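Local structure of proline dehydrogenase (Bradyrhizobium japonicum USDA 110, 3HAZ) at residues A[4-18]-A[318-332]. The protein probably oxidises proline to glutamate in two steps, with an FAD-dependent proline dehydrogenase and an NAD-dependent aldehyde dehydrogenase joined in one chain. Numbering follows the deposited sequence.
Sequences PNIPPPFTAPYAPDD and KRASAVIDYVDALAR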
# COMPACT_ATOMS: atom_id res chain seq x y z
N PRO A 4 29.22 -17.21 -58.41
CA PRO A 4 29.73 -16.77 -57.10
C PRO A 4 30.00 -17.95 -56.17
O PRO A 4 29.53 -19.06 -56.44
CB PRO A 4 28.58 -15.92 -56.54
CG PRO A 4 27.79 -15.51 -57.73
CD PRO A 4 27.90 -16.64 -58.70
N ASN A 5 30.73 -17.71 -55.09
CA ASN A 5 31.11 -18.77 -54.16
C ASN A 5 29.91 -19.37 -53.43
O ASN A 5 29.01 -18.65 -52.99
CB ASN A 5 32.10 -18.24 -53.12
CG ASN A 5 33.26 -17.49 -53.75
OD1 ASN A 5 33.59 -17.69 -54.92
ND2 ASN A 5 33.90 -16.62 -52.97
N ILE A 6 29.90 -20.69 -53.29
CA ILE A 6 28.96 -21.35 -52.39
C ILE A 6 29.19 -20.79 -50.99
O ILE A 6 30.32 -20.80 -50.50
CB ILE A 6 29.16 -22.87 -52.36
CG1 ILE A 6 28.79 -23.49 -53.72
CG2 ILE A 6 28.33 -23.50 -51.25
CD1 ILE A 6 29.11 -24.97 -53.84
N PRO A 7 28.13 -20.27 -50.35
CA PRO A 7 28.24 -19.69 -49.01
C PRO A 7 28.74 -20.70 -47.97
O PRO A 7 28.47 -21.90 -48.10
CB PRO A 7 26.80 -19.28 -48.69
CG PRO A 7 25.96 -20.13 -49.62
CD PRO A 7 26.76 -20.13 -50.88
N PRO A 8 29.45 -20.23 -46.94
CA PRO A 8 29.91 -21.07 -45.83
C PRO A 8 28.73 -21.62 -45.04
O PRO A 8 27.65 -21.04 -45.10
CB PRO A 8 30.71 -20.10 -44.95
CG PRO A 8 30.99 -18.91 -45.81
CD PRO A 8 29.83 -18.82 -46.76
N PRO A 9 28.92 -22.73 -44.32
CA PRO A 9 27.84 -23.27 -43.51
C PRO A 9 27.23 -22.18 -42.63
O PRO A 9 27.97 -21.44 -41.99
CB PRO A 9 28.54 -24.32 -42.65
CG PRO A 9 29.68 -24.78 -43.50
CD PRO A 9 30.14 -23.57 -44.26
N PHE A 10 25.90 -22.09 -42.62
CA PHE A 10 25.22 -21.02 -41.90
C PHE A 10 25.52 -21.04 -40.40
O PHE A 10 25.44 -22.08 -39.75
CB PHE A 10 23.71 -21.12 -42.13
CG PHE A 10 22.93 -19.97 -41.56
CD1 PHE A 10 22.88 -18.76 -42.22
CD2 PHE A 10 22.23 -20.12 -40.38
CE1 PHE A 10 22.14 -17.70 -41.70
CE2 PHE A 10 21.49 -19.07 -39.86
CZ PHE A 10 21.45 -17.86 -40.52
N THR A 11 25.86 -19.88 -39.84
CA THR A 11 26.24 -19.80 -38.43
C THR A 11 26.01 -18.42 -37.79
O THR A 11 26.87 -17.90 -37.08
CB THR A 11 27.72 -20.24 -38.24
OG1 THR A 11 28.08 -20.11 -36.86
CG2 THR A 11 28.65 -19.39 -39.09
N ALA A 12 24.84 -17.84 -38.02
CA ALA A 12 24.48 -16.56 -37.41
C ALA A 12 24.35 -16.67 -35.89
O ALA A 12 24.02 -17.75 -35.38
CB ALA A 12 23.19 -16.02 -38.02
N PRO A 13 24.59 -15.56 -35.17
CA PRO A 13 24.40 -15.56 -33.71
C PRO A 13 22.98 -15.97 -33.34
O PRO A 13 22.02 -15.46 -33.92
CB PRO A 13 24.66 -14.10 -33.33
CG PRO A 13 25.60 -13.60 -34.40
CD PRO A 13 25.11 -14.28 -35.67
N TYR A 14 22.87 -16.88 -32.38
CA TYR A 14 21.61 -17.56 -32.07
C TYR A 14 20.54 -16.65 -31.47
O TYR A 14 19.39 -16.69 -31.88
CB TYR A 14 21.88 -18.72 -31.11
CG TYR A 14 20.83 -19.82 -31.15
CD1 TYR A 14 20.79 -20.73 -32.21
CD2 TYR A 14 19.89 -19.95 -30.13
CE1 TYR A 14 19.85 -21.74 -32.25
CE2 TYR A 14 18.95 -20.96 -30.16
CZ TYR A 14 18.93 -21.85 -31.22
OH TYR A 14 17.99 -22.85 -31.26
N ALA A 15 20.93 -15.83 -30.50
CA ALA A 15 19.97 -15.02 -29.76
C ALA A 15 20.47 -13.61 -29.47
O ALA A 15 20.65 -13.25 -28.31
CB ALA A 15 19.59 -15.71 -28.45
N PRO A 16 20.68 -12.80 -30.52
CA PRO A 16 21.15 -11.42 -30.32
C PRO A 16 20.13 -10.55 -29.58
O PRO A 16 18.98 -10.95 -29.41
CB PRO A 16 21.36 -10.91 -31.75
CG PRO A 16 20.53 -11.80 -32.62
CD PRO A 16 20.47 -13.13 -31.94
N ASP A 17 20.58 -9.38 -29.15
CA ASP A 17 19.78 -8.46 -28.34
C ASP A 17 18.63 -7.82 -29.12
O ASP A 17 18.85 -7.20 -30.17
CB ASP A 17 20.68 -7.37 -27.74
CG ASP A 17 19.90 -6.25 -27.09
OD1 ASP A 17 19.09 -6.52 -26.18
OD2 ASP A 17 20.11 -5.08 -27.48
N ASP A 18 17.42 -7.96 -28.61
CA ASP A 18 16.22 -7.46 -29.29
C ASP A 18 16.29 -5.96 -29.57
O ASP A 18 15.93 -5.51 -30.66
CB ASP A 18 14.97 -7.76 -28.46
CG ASP A 18 14.76 -9.24 -28.22
OD1 ASP A 18 15.68 -9.92 -27.71
OD2 ASP A 18 13.65 -9.73 -28.52
N LYS A 318 15.30 -14.07 -34.90
CA LYS A 318 16.23 -12.97 -35.10
C LYS A 318 17.18 -13.26 -36.26
O LYS A 318 17.66 -12.33 -36.91
CB LYS A 318 16.99 -12.69 -33.80
CG LYS A 318 16.07 -12.51 -32.59
CD LYS A 318 16.87 -12.39 -31.29
CE LYS A 318 15.94 -12.16 -30.09
NZ LYS A 318 16.65 -12.34 -28.77
N ARG A 319 17.42 -14.53 -36.54
CA ARG A 319 18.32 -14.93 -37.63
C ARG A 319 17.68 -14.86 -39.02
O ARG A 319 18.35 -15.11 -40.02
CB ARG A 319 18.87 -16.34 -37.40
CG ARG A 319 19.86 -16.47 -36.25
CD ARG A 319 20.23 -17.92 -36.00
NE ARG A 319 19.08 -18.71 -35.57
CZ ARG A 319 19.09 -20.02 -35.38
NH1 ARG A 319 20.20 -20.72 -35.59
NH2 ARG A 319 17.98 -20.64 -34.99
N ALA A 320 16.40 -14.50 -39.08
CA ALA A 320 15.65 -14.58 -40.34
C ALA A 320 16.32 -13.84 -41.51
O ALA A 320 16.45 -14.38 -42.61
CB ALA A 320 14.23 -14.10 -40.13
N SER A 321 16.73 -12.60 -41.27
CA SER A 321 17.32 -11.79 -42.34
C SER A 321 18.61 -12.43 -42.88
O SER A 321 18.89 -12.36 -44.08
CB SER A 321 17.58 -10.36 -41.87
OG SER A 321 17.94 -9.53 -42.96
N ALA A 322 19.38 -13.04 -41.99
CA ALA A 322 20.62 -13.70 -42.38
C ALA A 322 20.36 -14.98 -43.17
O ALA A 322 21.12 -15.34 -44.07
CB ALA A 322 21.48 -14.00 -41.15
N VAL A 323 19.28 -15.68 -42.84
CA VAL A 323 18.88 -16.86 -43.60
C VAL A 323 18.57 -16.46 -45.05
O VAL A 323 18.92 -17.17 -46.00
CB VAL A 323 17.66 -17.56 -42.97
CG1 VAL A 323 17.20 -18.70 -43.85
CG2 VAL A 323 17.99 -18.06 -41.56
N ILE A 324 17.91 -15.32 -45.20
CA ILE A 324 17.57 -14.82 -46.53
C ILE A 324 18.84 -14.52 -47.33
O ILE A 324 18.93 -14.87 -48.51
CB ILE A 324 16.65 -13.59 -46.45
CG1 ILE A 324 15.28 -14.01 -45.92
CG2 ILE A 324 16.51 -12.92 -47.81
CD1 ILE A 324 14.33 -12.85 -45.69
N ASP A 325 19.82 -13.89 -46.69
CA ASP A 325 21.11 -13.64 -47.34
C ASP A 325 21.74 -14.95 -47.81
O ASP A 325 22.27 -15.04 -48.91
CB ASP A 325 22.09 -12.94 -46.39
CG ASP A 325 21.67 -11.52 -46.06
OD1 ASP A 325 20.90 -10.91 -46.83
OD2 ASP A 325 22.14 -10.99 -45.03
N TYR A 326 21.69 -15.96 -46.94
CA TYR A 326 22.28 -17.27 -47.20
C TYR A 326 21.58 -17.96 -48.37
O TYR A 326 22.22 -18.53 -49.26
CB TYR A 326 22.21 -18.14 -45.94
CG TYR A 326 22.73 -19.55 -46.13
CD1 TYR A 326 24.08 -19.85 -45.99
CD2 TYR A 326 21.86 -20.59 -46.45
CE1 TYR A 326 24.55 -21.13 -46.16
CE2 TYR A 326 22.32 -21.88 -46.62
CZ TYR A 326 23.67 -22.15 -46.48
OH TYR A 326 24.13 -23.43 -46.66
N VAL A 327 20.25 -17.90 -48.36
CA VAL A 327 19.46 -18.52 -49.41
C VAL A 327 19.73 -17.86 -50.76
O VAL A 327 19.85 -18.54 -51.78
CB VAL A 327 17.95 -18.51 -49.08
CG1 VAL A 327 17.14 -18.99 -50.28
CG2 VAL A 327 17.68 -19.38 -47.87
N ASP A 328 19.83 -16.53 -50.76
CA ASP A 328 20.12 -15.81 -52.00
C ASP A 328 21.50 -16.18 -52.56
O ASP A 328 21.65 -16.41 -53.75
CB ASP A 328 20.04 -14.30 -51.80
CG ASP A 328 20.14 -13.53 -53.11
OD1 ASP A 328 19.34 -13.84 -54.03
OD2 ASP A 328 21.00 -12.64 -53.23
N ALA A 329 22.50 -16.23 -51.68
CA ALA A 329 23.85 -16.60 -52.10
C ALA A 329 23.87 -18.02 -52.65
O ALA A 329 24.57 -18.32 -53.62
CB ALA A 329 24.81 -16.48 -50.93
N LEU A 330 23.09 -18.89 -52.03
CA LEU A 330 22.94 -20.26 -52.47
C LEU A 330 22.38 -20.26 -53.89
O LEU A 330 22.88 -20.96 -54.78
CB LEU A 330 21.96 -20.97 -51.53
CG LEU A 330 22.21 -22.42 -51.12
CD1 LEU A 330 23.68 -22.68 -50.85
CD2 LEU A 330 21.36 -22.74 -49.89
N ALA A 331 21.35 -19.45 -54.11
CA ALA A 331 20.71 -19.37 -55.42
C ALA A 331 21.67 -18.86 -56.49
O ALA A 331 21.74 -19.43 -57.59
CB ALA A 331 19.46 -18.50 -55.35
N ARG A 332 22.42 -17.81 -56.18
CA ARG A 332 23.36 -17.25 -57.15
C ARG A 332 24.50 -18.22 -57.43
O ARG A 332 24.92 -18.38 -58.57
CB ARG A 332 23.92 -15.91 -56.66
CG ARG A 332 22.87 -14.85 -56.34
CD ARG A 332 23.51 -13.48 -56.14
NE ARG A 332 24.84 -13.57 -55.54
CZ ARG A 332 25.10 -13.44 -54.25
NH1 ARG A 332 26.35 -13.55 -53.81
NH2 ARG A 332 24.12 -13.22 -53.38
O HOH W 1 26.93 -16.92 -53.97
O HOH W 2 26.59 -23.75 -47.63
O HOH W 3 24.42 -24.21 -44.05
O HOH W 4 22.81 -19.99 -36.35
O HOH W 5 17.51 -16.79 -34.12
O HOH W 6 13.81 -12.27 -27.62
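Phe10 drops into a hollow between Arg319, Ala322, Val323 and Tyr326, with CZ 3.6 Å from Val323 CG2 and the carbonyls of Arg319 and Ala322 at the ring edge. With CG anti to the backbone N (chi1 -173°), its ring edge turns toward the face of Tyr326 in an offset edge-to-face pair (planes at 71°), while CB lies over that same ring. Tyr326 in turn stands up as a ridge that the proline-rich chain climbs over: Pro7 fills the next hollow, its CG 3.6 Å from Leu330 CD1 and 4.0 Å from Ala329 CB, and waters link Tyr326 OH to Pro7 O and Phe10 N. Further along, the Arg319 guanidinium presents one face to Tyr14 CD1, 3.4 Å from NH1, and its NH2 hydrogen-bonds to Gln317 OE1 and Ala284 O. The extended Lys318 runs alongside Pro16 in the opposite direction, and its NZ donates hydrogen bonds to Pro16 O and to Asp18 OD1, the latter part of a salt bridge, both at 2.8 Å, and another to Tyr363 O. A methionine in place of Lys318 would probably leave the Asp18 carboxylate without its charged mate and Pro16 O without its donor. This N-terminal segment thus straps the outer side of helix 320-333, part of the FAD-binding proline dehydrogenase barrel, of TIM-barrel type.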